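Local coordinates for protein type III effector XopAI (Xanthomonas citri, PDB 6K93) that is a plant-pathogen type III effector that adopts a mono-ADP-ribosyltransferase fold and probably binds an arginine-containing peptide within that domain, at residues Pro117-Gln122 with Phe199-Ile204; His157-Tyr162 with Pro211-Tyr216; Ser250-Ala255 with Asn282-Leu287; Ala261-Ser266 with Thr304-Lys309. One frame throughout, in Å; residues are numbered along the deposited sequence.

Interaction 1: Pro117-Gln122 with Phe199-Ile204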
# COMPACT_ATOMS: atom_id res chain seq x y z
N PRO A 117 3.68 -0.07 18.19
CA PRO A 117 3.93 1.36 18.45
C PRO A 117 5.26 1.83 17.93
O PRO A 117 5.35 2.92 17.34
CB PRO A 117 3.85 1.44 19.99
CG PRO A 117 2.88 0.33 20.36
CD PRO A 117 3.24 -0.80 19.40
N GLU A 118 6.31 1.03 18.09
CA GLU A 118 7.63 1.39 17.59
C GLU A 118 7.63 1.52 16.06
O GLU A 118 8.21 2.46 15.51
CB GLU A 118 8.62 0.32 18.07
CG GLU A 118 8.81 0.29 19.62
CD GLU A 118 7.62 -0.25 20.43
OE1 GLU A 118 6.78 -1.02 19.91
OE2 GLU A 118 7.53 0.11 21.63
N GLU A 119 6.94 0.61 15.36
CA GLU A 119 6.85 0.71 13.90
C GLU A 119 6.07 1.95 13.46
O GLU A 119 6.38 2.53 12.42
CB GLU A 119 6.22 -0.57 13.34
CG GLU A 119 7.17 -1.74 13.47
CD GLU A 119 6.53 -3.12 13.30
OE1 GLU A 119 5.31 -3.23 13.29
OE2 GLU A 119 7.32 -4.10 13.19
N ARG A 120 5.04 2.33 14.22
CA ARG A 120 4.30 3.54 13.88
C ARG A 120 5.18 4.78 14.03
O ARG A 120 5.07 5.71 13.23
CB ARG A 120 3.04 3.61 14.74
CG ARG A 120 2.14 2.42 14.44
CD ARG A 120 0.74 2.57 14.97
NE ARG A 120 0.61 2.62 16.42
CZ ARG A 120 0.35 1.57 17.19
NH1 ARG A 120 0.24 0.36 16.65
NH2 ARG A 120 0.23 1.73 18.49
N LYS A 121 6.07 4.79 15.04
CA LYS A 121 6.99 5.91 15.20
C LYS A 121 8.04 5.90 14.09
O LYS A 121 8.45 6.96 13.61
CB LYS A 121 7.66 5.84 16.58
CG LYS A 121 8.37 7.12 16.99
CD LYS A 121 9.33 6.84 18.14
CE LYS A 121 8.60 6.39 19.40
NZ LYS A 121 9.49 6.47 20.59
N GLN A 122 8.48 4.71 13.67
CA GLN A 122 9.37 4.61 12.52
C GLN A 122 8.70 5.14 11.27
O GLN A 122 9.33 5.84 10.47
CB GLN A 122 9.81 3.16 12.32
CG GLN A 122 10.84 2.72 13.35
CD GLN A 122 10.92 1.22 13.54
OE1 GLN A 122 10.22 0.44 12.91
NE2 GLN A 122 11.82 0.80 14.43
N PHE A 199 6.95 2.47 5.80
CA PHE A 199 5.64 2.73 5.21
C PHE A 199 4.84 1.43 5.07
O PHE A 199 3.65 1.37 5.39
CB PHE A 199 5.82 3.34 3.80
CG PHE A 199 5.78 4.85 3.73
CD1 PHE A 199 6.81 5.62 4.25
CD2 PHE A 199 4.74 5.48 3.09
CE1 PHE A 199 6.78 7.02 4.16
CE2 PHE A 199 4.70 6.87 2.99
CZ PHE A 199 5.71 7.64 3.52
N ALA A 200 5.49 0.39 4.55
CA ALA A 200 4.78 -0.85 4.23
C ALA A 200 4.11 -1.44 5.47
O ALA A 200 2.97 -1.91 5.39
CB ALA A 200 5.76 -1.85 3.61
N LYS A 201 4.81 -1.43 6.61
CA LYS A 201 4.24 -2.06 7.80
C LYS A 201 2.93 -1.39 8.20
O LYS A 201 1.98 -2.07 8.60
CB LYS A 201 5.25 -2.01 8.95
CG LYS A 201 6.50 -2.79 8.64
CD LYS A 201 7.55 -2.63 9.71
CE LYS A 201 8.83 -3.31 9.28
NZ LYS A 201 9.99 -2.90 10.13
N CYS A 202 2.87 -0.08 8.13
CA CYS A 202 1.67 0.62 8.55
C CYS A 202 0.55 0.53 7.52
O CYS A 202 -0.62 0.43 7.91
CB CYS A 202 2.01 2.06 8.89
SG CYS A 202 2.90 2.16 10.47
N ILE A 203 0.86 0.50 6.23
CA ILE A 203 -0.20 0.30 5.24
C ILE A 203 -0.78 -1.10 5.37
O ILE A 203 -2.00 -1.28 5.36
CB ILE A 203 0.32 0.55 3.82
CG1 ILE A 203 0.78 2.00 3.63
CG2 ILE A 203 -0.78 0.20 2.81
CD1 ILE A 203 1.49 2.23 2.29
N ILE A 204 0.08 -2.11 5.49
CA ILE A 204 -0.41 -3.48 5.61
C ILE A 204 -1.26 -3.63 6.86
O ILE A 204 -2.32 -4.25 6.83
CB ILE A 204 0.76 -4.49 5.60
CG1 ILE A 204 1.47 -4.42 4.25
CG2 ILE A 204 0.27 -5.90 5.87
CD1 ILE A 204 2.78 -5.20 4.22
O HOH W 1 9.85 -3.94 12.70
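Glu-119 and Arg-120 of one helical segment face Lys-201 and Cys-202 of another where helices 117-128 and 194-209 pack. The short axes approach to 8.9 Å, and their N-to-C directions differ by 122°, so the helices cross steeply. The backbones come nearest at Arg-120 and Cys-202, with a CA-CA distance of 6.6 Å, and the thiol of Cys-202 lies at this point. Its SG lies 3.9 Å from Arg-120 CA and at a similar separation from the Glu-119 carbonyl oxygen, a van der Waals fit against the helix backbone. Phe-123, farther along helix 117-128, and Ala-170 of helix 165-174 also touch Cys-202.

Beside it, the side chains of Glu-119 and Lys-201 cross at about a right angle. Both point from their helices toward the opposite one and are extended beyond CG, which lays the aliphatic CD of Lys-201 3.8 Å from the carboxylate carbon CD of Glu-119. The charged ends do not meet directly: Glu-119 OE2 stands 4.2 Å from Lys-201 NZ. A water joins them, donating to Glu-119 OE2 at 2.6 Å and accepting from Lys-201 NZ at 2.8 Å. The same OE2 forms a salt bridge with Arg-105 of helix 95-109, while OE1 accepts a hydrogen bond from the Thr-116 backbone N.

No direct hydrogen bond links the two segments. The junction therefore combines a buried van der Waals contact of the sulfur with the helix backbone and a hydrated ionic edge, where two basic side chains near one carboxylate probably favour its charged form.

Interaction 2: His157-Tyr162 with Pro211-Tyr216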
# COMPACT_ATOMS: atom_id res chain seq x y z
N HIS A 157 -16.49 8.23 12.89
CA HIS A 157 -16.79 6.93 12.28
C HIS A 157 -16.39 5.87 13.30
O HIS A 157 -15.33 5.24 13.19
CB HIS A 157 -16.07 6.78 10.94
CG HIS A 157 -16.49 7.81 9.94
ND1 HIS A 157 -17.56 7.62 9.08
CD2 HIS A 157 -16.03 9.06 9.70
CE1 HIS A 157 -17.71 8.70 8.33
NE2 HIS A 157 -16.80 9.59 8.69
N PRO A 158 -17.24 5.66 14.30
CA PRO A 158 -16.82 4.82 15.44
C PRO A 158 -16.43 3.41 15.08
O PRO A 158 -15.74 2.78 15.88
CB PRO A 158 -18.06 4.82 16.36
CG PRO A 158 -18.87 6.01 15.93
CD PRO A 158 -18.57 6.26 14.49
N GLU A 159 -16.83 2.89 13.92
CA GLU A 159 -16.36 1.57 13.51
C GLU A 159 -14.85 1.55 13.34
O GLU A 159 -14.25 0.47 13.28
CB GLU A 159 -17.07 1.13 12.22
CG GLU A 159 -16.59 1.75 10.94
CD GLU A 159 -17.14 3.12 10.64
OE1 GLU A 159 -17.89 3.68 11.47
OE2 GLU A 159 -16.86 3.64 9.53
N LEU A 160 -14.22 2.72 13.25
CA LEU A 160 -12.78 2.83 13.12
C LEU A 160 -12.06 3.04 14.44
O LEU A 160 -10.86 3.26 14.45
CB LEU A 160 -12.44 4.00 12.19
CG LEU A 160 -12.92 3.92 10.73
CD1 LEU A 160 -12.59 5.21 10.02
CD2 LEU A 160 -12.27 2.76 10.03
N LYS A 161 -12.75 2.96 15.57
CA LYS A 161 -12.14 3.38 16.83
C LYS A 161 -11.00 2.49 17.29
O LYS A 161 -10.20 2.92 18.13
CB LYS A 161 -13.21 3.49 17.92
CG LYS A 161 -13.73 2.16 18.45
CD LYS A 161 -14.83 2.45 19.51
CE LYS A 161 -15.19 1.22 20.31
NZ LYS A 161 -16.48 1.39 21.03
N TYR A 162 -10.89 1.27 16.76
CA TYR A 162 -9.79 0.40 17.12
C TYR A 162 -8.58 0.58 16.21
O TYR A 162 -7.52 0.01 16.51
CB TYR A 162 -10.24 -1.06 17.10
CG TYR A 162 -11.44 -1.29 17.98
CD1 TYR A 162 -11.34 -1.17 19.34
CD2 TYR A 162 -12.67 -1.57 17.42
CE1 TYR A 162 -12.44 -1.36 20.15
CE2 TYR A 162 -13.77 -1.75 18.21
CZ TYR A 162 -13.65 -1.64 19.58
OH TYR A 162 -14.76 -1.82 20.37
N PRO A 211 -12.31 -2.72 9.41
CA PRO A 211 -13.41 -3.68 9.56
C PRO A 211 -13.96 -4.14 8.22
O PRO A 211 -13.74 -3.52 7.17
CB PRO A 211 -14.46 -2.93 10.38
CG PRO A 211 -14.08 -1.48 10.31
CD PRO A 211 -12.61 -1.40 9.98
N GLU A 212 -14.69 -5.26 8.28
CA GLU A 212 -15.09 -5.96 7.06
C GLU A 212 -16.04 -5.14 6.20
O GLU A 212 -16.11 -5.36 4.98
CB GLU A 212 -15.71 -7.31 7.43
CG GLU A 212 -16.32 -8.10 6.27
CD GLU A 212 -15.34 -8.48 5.17
OE1 GLU A 212 -14.11 -8.26 5.28
OE2 GLU A 212 -15.82 -9.02 4.15
N GLU A 213 -16.74 -4.16 6.76
CA GLU A 213 -17.60 -3.34 5.92
C GLU A 213 -16.80 -2.49 4.92
O GLU A 213 -17.40 -1.97 3.98
CB GLU A 213 -18.50 -2.45 6.79
CG GLU A 213 -17.76 -1.62 7.81
CD GLU A 213 -17.80 -2.22 9.21
OE1 GLU A 213 -17.60 -3.45 9.37
OE2 GLU A 213 -18.02 -1.44 10.17
N TYR A 214 -15.48 -2.36 5.11
CA TYR A 214 -14.64 -1.67 4.15
C TYR A 214 -14.19 -2.57 3.00
O TYR A 214 -13.62 -2.07 2.03
CB TYR A 214 -13.40 -1.06 4.85
CG TYR A 214 -13.78 0.18 5.61
CD1 TYR A 214 -14.38 0.09 6.86
CD2 TYR A 214 -13.57 1.45 5.08
CE1 TYR A 214 -14.76 1.23 7.56
CE2 TYR A 214 -13.96 2.58 5.77
CZ TYR A 214 -14.54 2.46 7.00
OH TYR A 214 -14.92 3.61 7.67
N SER A 215 -14.46 -3.87 3.06
CA SER A 215 -14.14 -4.75 1.95
C SER A 215 -15.08 -4.49 0.78
O SER A 215 -16.28 -4.27 0.97
CB SER A 215 -14.27 -6.22 2.36
OG SER A 215 -13.27 -6.58 3.28
N TYR A 216 -14.53 -4.55 -0.42
CA TYR A 216 -15.30 -4.41 -1.64
C TYR A 216 -15.47 -5.77 -2.30
O TYR A 216 -14.48 -6.47 -2.54
CB TYR A 216 -14.62 -3.46 -2.62
CG TYR A 216 -15.49 -3.21 -3.83
CD1 TYR A 216 -16.69 -2.54 -3.70
CD2 TYR A 216 -15.13 -3.68 -5.08
CE1 TYR A 216 -17.49 -2.32 -4.79
CE2 TYR A 216 -15.93 -3.47 -6.18
CZ TYR A 216 -17.11 -2.78 -6.02
OH TYR A 216 -17.93 -2.59 -7.10
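Tyr-214 OH donates a hydrogen bond to Glu-159 OE2 at 2.7 Å, the single hydrogen bond between residues 157-162 and 211-216. The phenol reaches OE2 on the anti side of the carboxylate, 16° out of its plane. Although the two side chains cross at about a right angle, the ring and carboxylate planes are nearly coplanar, 23° apart. Glu-159 gains this position by folding back: CG sits between the backbone N and carbonyl carbon (chi1 77°), and a second bend at chi2 swings the carboxylate toward the phenol. Glu-159 CG lies in the plane of the Tyr-214 ring, at its edge.

Leu-160 completes the setting of the phenol. Its CD2 approaches obliquely, 3.6 Å from Tyr-214 OH, and also touches CD of Pro-211 at 4.2 Å. The proline ring meets the glutamate backbone as well, with Pro-211 CG 3.6 Å from Glu-159 O. On the more exposed side, OE2 of Glu-213 rests 3.4 Å from CB of Glu-159; Glu-159 OE2 and Glu-213 OE2 are 5.2 Å apart, like charges not in contact. Met-276 packs against Tyr-214, and Phe-277 against Leu-160.

The contact joins the connection between helices 136-156 and 165-174 to that between helix 194-209 and strand 218-224. Each contains a short 3-10 segment, and together they form a loop-to-loop junction between the helical part of the ADP-ribosyltransferase domain and the entry to its mixed sheet.

Interaction 3: Ser250-Ala255 with Asn282-Leu287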
# COMPACT_ATOMS: atom_id res chain seq x y z
N SER A 250 -9.55 0.52 -9.01
CA SER A 250 -10.68 1.44 -8.88
C SER A 250 -11.99 0.66 -8.97
O SER A 250 -12.12 -0.27 -9.77
CB SER A 250 -10.59 2.51 -9.95
OG SER A 250 -11.73 3.35 -9.96
N GLU A 251 -12.95 1.05 -8.12
CA GLU A 251 -14.29 0.47 -8.20
C GLU A 251 -14.97 0.84 -9.51
O GLU A 251 -15.84 0.11 -9.99
CB GLU A 251 -15.14 0.95 -7.04
CG GLU A 251 -14.63 0.55 -5.69
CD GLU A 251 -15.44 1.15 -4.55
OE1 GLU A 251 -16.60 1.50 -4.78
OE2 GLU A 251 -14.88 1.25 -3.45
N THR A 252 -14.60 1.98 -10.08
CA THR A 252 -15.19 2.49 -11.30
C THR A 252 -14.18 2.42 -12.43
O THR A 252 -12.96 2.54 -12.21
CB THR A 252 -15.67 3.94 -11.08
OG1 THR A 252 -14.61 4.72 -10.51
CG2 THR A 252 -16.85 3.97 -10.13
N LYS A 253 -14.68 2.23 -13.64
CA LYS A 253 -13.85 2.20 -14.83
C LYS A 253 -14.04 3.51 -15.59
O LYS A 253 -14.64 3.58 -16.66
CB LYS A 253 -14.17 0.99 -15.67
CG LYS A 253 -13.10 0.72 -16.70
CD LYS A 253 -13.41 -0.47 -17.55
CE LYS A 253 -12.22 -0.78 -18.46
NZ LYS A 253 -12.57 -1.82 -19.47
N ASN A 254 -13.56 4.56 -14.96
CA ASN A 254 -13.66 5.90 -15.52
C ASN A 254 -12.89 6.00 -16.82
O ASN A 254 -11.86 5.35 -17.02
CB ASN A 254 -13.08 6.94 -14.55
CG ASN A 254 -13.62 6.80 -13.16
OD1 ASN A 254 -13.23 5.88 -12.43
ND2 ASN A 254 -14.60 7.64 -12.82
N ALA A 255 -13.39 6.87 -17.71
CA ALA A 255 -12.62 7.26 -18.87
C ALA A 255 -11.32 7.89 -18.40
O ALA A 255 -11.30 8.66 -17.44
CB ALA A 255 -13.41 8.26 -19.71
N ASN A 282 -12.64 12.22 -4.85
CA ASN A 282 -13.47 11.83 -5.98
C ASN A 282 -13.11 10.45 -6.54
O ASN A 282 -13.82 9.96 -7.42
CB ASN A 282 -13.37 12.87 -7.09
CG ASN A 282 -14.35 14.00 -6.91
OD1 ASN A 282 -15.43 13.82 -6.35
ND2 ASN A 282 -13.97 15.18 -7.37
N GLU A 283 -12.04 9.83 -6.04
CA GLU A 283 -11.65 8.50 -6.47
C GLU A 283 -12.37 7.45 -5.61
O GLU A 283 -12.89 7.75 -4.52
CB GLU A 283 -10.13 8.29 -6.38
CG GLU A 283 -9.27 9.15 -7.35
CD GLU A 283 -7.78 8.77 -7.40
OE1 GLU A 283 -7.32 7.88 -6.64
OE2 GLU A 283 -7.05 9.37 -8.21
N GLN A 284 -12.40 6.22 -6.11
CA GLN A 284 -12.96 5.05 -5.42
C GLN A 284 -11.91 3.93 -5.47
O GLN A 284 -12.08 2.88 -6.11
CB GLN A 284 -14.30 4.61 -6.04
CG GLN A 284 -15.40 5.64 -5.78
CD GLN A 284 -16.73 5.25 -6.41
OE1 GLN A 284 -17.28 6.00 -7.19
NE2 GLN A 284 -17.26 4.09 -6.03
N GLU A 285 -10.80 4.15 -4.76
CA GLU A 285 -9.66 3.25 -4.79
C GLU A 285 -9.88 2.07 -3.86
O GLU A 285 -10.39 2.22 -2.75
CB GLU A 285 -8.38 3.99 -4.41
CG GLU A 285 -7.15 3.13 -4.46
CD GLU A 285 -5.86 3.93 -4.32
OE1 GLU A 285 -5.90 5.14 -4.02
OE2 GLU A 285 -4.79 3.33 -4.52
N VAL A 286 -9.46 0.91 -4.34
CA VAL A 286 -9.41 -0.34 -3.58
C VAL A 286 -7.95 -0.78 -3.58
O VAL A 286 -7.31 -0.78 -4.63
CB VAL A 286 -10.30 -1.44 -4.18
CG1 VAL A 286 -10.09 -2.77 -3.54
CG2 VAL A 286 -11.78 -1.00 -4.07
N LEU A 287 -7.41 -1.12 -2.41
CA LEU A 287 -5.99 -1.41 -2.26
C LEU A 287 -5.82 -2.79 -1.66
O LEU A 287 -6.44 -3.11 -0.64
CB LEU A 287 -5.32 -0.35 -1.41
CG LEU A 287 -3.81 -0.49 -1.33
CD1 LEU A 287 -3.15 -0.35 -2.67
CD2 LEU A 287 -3.25 0.52 -0.36
O HOH W 2 -11.64 5.81 -8.89
O HOH W 3 -12.99 3.17 -2.46
O HOH W 4 -15.55 7.24 -9.62
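The carboxylate of Glu-251 and the amide of Gln-284 stand almost perpendicular, their planes 86° apart, and the side chains cross at about a right angle. Gln-284 NE2 donates to Glu-251 OE1 at 3.0 Å. The acceptor lies close to the amide plane, but the donor comes from above the carboxylate, 56° out of its plane, and the bend at hydrogen is appreciable at 141°.

The backbone supplies a straighter link beside this crossing: Glu-251 N donates to Gln-284 O at 2.9 Å. It follows the antiparallel, non-hydrogen-bonded pair formed by Ser-250 and Glu-285, where the short sheet gives way to loop. Extended beyond CG, Glu-251 runs across Val-286, its CG 3.6 Å from Val-286 CG2. The methyl CG2 of Thr-252 lies crosswise to Gln-284, 3.6 Å from OE1.

Three waters contribute. One donates to Ser-250 OG and accepts from Gln-284 N; another donates to both Glu-251 OE2 and Glu-285 O. The third donates to Thr-252 OG1 and, at 3.2 Å, to Gln-284 OE1. Ser-250 OG in turn donates to Thr-252 O at 2.7 Å, tying Ser-250 to the loop that follows it.

Glu-283 to Glu-285 match the E-x-E signature of arginine-specific ADP-ribosyltransferases. Both oxygens of Glu-251 are engaged, OE1 by Gln-284 among others and OE2 by a water and an Arg-273 salt bridge, which should limit carboxylate rotation and suit an ionised acid.

Interaction 4: Ala261-Ser266 with Thr304-Lys309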
# COMPACT_ATOMS: atom_id res chain seq x y z
N ALA A 261 -0.77 0.20 -21.02
CA ALA A 261 -0.17 -0.96 -21.66
C ALA A 261 -0.65 -2.29 -21.07
O ALA A 261 -0.69 -3.30 -21.77
CB ALA A 261 1.34 -0.89 -21.57
N VAL A 262 -0.99 -2.31 -19.79
CA VAL A 262 -1.49 -3.48 -19.09
C VAL A 262 -2.75 -3.06 -18.34
O VAL A 262 -2.75 -2.03 -17.65
CB VAL A 262 -0.47 -4.05 -18.10
CG1 VAL A 262 -1.02 -5.30 -17.44
CG2 VAL A 262 0.82 -4.40 -18.83
N GLU A 263 -3.80 -3.82 -18.49
CA GLU A 263 -5.03 -3.60 -17.74
C GLU A 263 -5.35 -4.85 -16.94
O GLU A 263 -4.99 -5.96 -17.34
CB GLU A 263 -6.22 -3.27 -18.62
CG GLU A 263 -6.10 -1.92 -19.28
CD GLU A 263 -7.20 -1.63 -20.29
OE1 GLU A 263 -8.06 -2.51 -20.56
OE2 GLU A 263 -7.22 -0.49 -20.81
N TRP A 264 -6.06 -4.66 -15.83
CA TRP A 264 -6.57 -5.78 -15.07
C TRP A 264 -8.05 -5.60 -14.78
O TRP A 264 -8.51 -4.49 -14.52
CB TRP A 264 -5.92 -5.94 -13.71
CG TRP A 264 -4.49 -6.28 -13.52
CD1 TRP A 264 -4.05 -7.43 -12.96
CD2 TRP A 264 -3.34 -5.44 -13.72
NE1 TRP A 264 -2.68 -7.39 -12.82
CE2 TRP A 264 -2.22 -6.19 -13.28
CE3 TRP A 264 -3.14 -4.16 -14.22
CZ2 TRP A 264 -0.91 -5.68 -13.33
CZ3 TRP A 264 -1.83 -3.67 -14.30
CH2 TRP A 264 -0.75 -4.42 -13.84
N GLU A 265 -8.76 -6.72 -14.73
CA GLU A 265 -10.07 -6.82 -14.10
C GLU A 265 -9.92 -7.83 -12.99
O GLU A 265 -9.69 -9.01 -13.27
CB GLU A 265 -11.16 -7.27 -15.08
CG GLU A 265 -11.48 -6.28 -16.16
CD GLU A 265 -12.79 -6.62 -16.93
OE1 GLU A 265 -12.92 -6.10 -18.02
OE2 GLU A 265 -13.58 -7.40 -16.41
N SER A 266 -9.98 -7.39 -11.74
CA SER A 266 -9.76 -8.25 -10.59
C SER A 266 -11.01 -8.36 -9.74
O SER A 266 -11.58 -7.34 -9.31
CB SER A 266 -8.62 -7.74 -9.70
OG SER A 266 -7.43 -7.47 -10.42
N THR A 304 -2.13 -3.72 -29.88
CA THR A 304 -2.10 -2.35 -29.40
C THR A 304 -2.63 -2.37 -27.96
O THR A 304 -3.04 -3.41 -27.44
CB THR A 304 -2.91 -1.43 -30.32
OG1 THR A 304 -4.30 -1.82 -30.30
CG2 THR A 304 -2.36 -1.50 -31.75
N HIS A 305 -2.58 -1.22 -27.30
CA HIS A 305 -2.93 -1.19 -25.89
C HIS A 305 -4.40 -1.56 -25.69
O HIS A 305 -5.26 -1.13 -26.48
CB HIS A 305 -2.66 0.20 -25.30
CG HIS A 305 -1.21 0.46 -25.02
ND1 HIS A 305 -0.79 1.49 -24.22
CD2 HIS A 305 -0.09 -0.18 -25.45
CE1 HIS A 305 0.54 1.48 -24.16
NE2 HIS A 305 0.98 0.49 -24.91
N PRO A 306 -4.73 -2.34 -24.64
CA PRO A 306 -3.76 -2.92 -23.71
C PRO A 306 -3.05 -4.12 -24.32
O PRO A 306 -3.72 -5.04 -24.80
CB PRO A 306 -4.63 -3.34 -22.51
CG PRO A 306 -5.95 -3.65 -23.13
CD PRO A 306 -6.11 -2.75 -24.33
N ARG A 307 -1.71 -4.12 -24.32
CA ARG A 307 -1.00 -5.27 -24.87
C ARG A 307 -1.34 -6.54 -24.11
O ARG A 307 -1.37 -7.63 -24.69
CB ARG A 307 0.51 -5.03 -24.84
CG ARG A 307 1.00 -3.85 -25.67
CD ARG A 307 0.55 -3.92 -27.12
NE ARG A 307 0.94 -5.16 -27.80
CZ ARG A 307 2.15 -5.41 -28.28
NH1 ARG A 307 3.12 -4.50 -28.17
NH2 ARG A 307 2.40 -6.57 -28.86
N LEU A 308 -1.61 -6.41 -22.81
CA LEU A 308 -1.98 -7.51 -21.95
C LEU A 308 -3.14 -7.06 -21.08
O LEU A 308 -3.10 -5.98 -20.48
CB LEU A 308 -0.83 -7.98 -21.08
CG LEU A 308 0.27 -8.52 -22.01
CD1 LEU A 308 1.65 -8.35 -21.39
CD2 LEU A 308 -0.03 -9.97 -22.40
N LYS A 309 -4.17 -7.90 -21.00
CA LYS A 309 -5.30 -7.66 -20.11
C LYS A 309 -5.48 -8.89 -19.23
O LYS A 309 -5.70 -10.01 -19.74
CB LYS A 309 -6.58 -7.35 -20.86
CG LYS A 309 -7.68 -7.01 -19.90
CD LYS A 309 -8.89 -6.45 -20.60
CE LYS A 309 -10.00 -6.22 -19.61
NZ LYS A 309 -11.24 -5.71 -20.29
O HOH W 5 -10.05 -3.18 -19.07
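Backbone hydrogen bonds join residues 261-266 to 304-309 in parallel, pairing Val-262 with Leu-308 and Glu-263 with Lys-309. Glu-263 N donates to Leu-308 O at 3.0 Å. At the start of the pairing, Ala-261 O receives two weak bonds, from Arg-307 N at 2.9 Å with a poor angle and from Leu-308 N at 3.4 Å. CA-H...O contacts from Val-262 to Leu-308 O and from Lys-309 to Glu-263 O supplement the strand pairing.

A salt bridge lies farther along: Lys-309 NZ meets Glu-265 OE1 at 2.9 Å, on the anti side and 31° out of the carboxylate plane. With CG anti to the backbone N (chi1 -176°) and an extended chain, Lys-309 reaches past Glu-263 to this second acidic residue. A water donates to Glu-263 OE1 at 2.6 Å and accepts a weak bond from Lys-309 NZ.

Two contacts involve rings. Ala-261 CA sits over the centre of the His-305 imidazole, 3.5 Å from its centroid, in a CH-pi contact; His-305 ND1 bonds to Gly-259 O. Pro-306, preceded by a cis peptide bond, places its CG 3.5 Å from Glu-263 OE1. Apolar packing occupies the face carrying Val-262 and Leu-308, which meet Val-231 of helix 228-234; Glu-263 and Lys-309 lie on the other.

These segments open the parallel pairing of strands 262-268 and 308-315, neighbours within the mixed sheet of the mono-ADP-ribosyltransferase fold.

In the fold
All four contacts belong to the ADP-ribosyltransferase region of the chain. Interactions 1 and 2 alternate along the chain and come first; interactions 3 and 4 follow, likewise alternating. The centres of interactions 1 and 4 are about 33 Å apart, on opposite sides of the chain's centre. Between these extremes, Ile-203 CG2 packs against Leu-287 CD2 at 4.0 Å, bringing helix 194-209 onto the three-stranded sheet of interaction 3. Tyr-216 of interaction 2 touches Glu-251 and Val-286 of interaction 3, which comes near interaction 4 where two like-charged side chains, Lys-253 and Lys-309, lie close. The contacts thus trace a path from the helical part through the small sheet to the five-stranded mixed sheet.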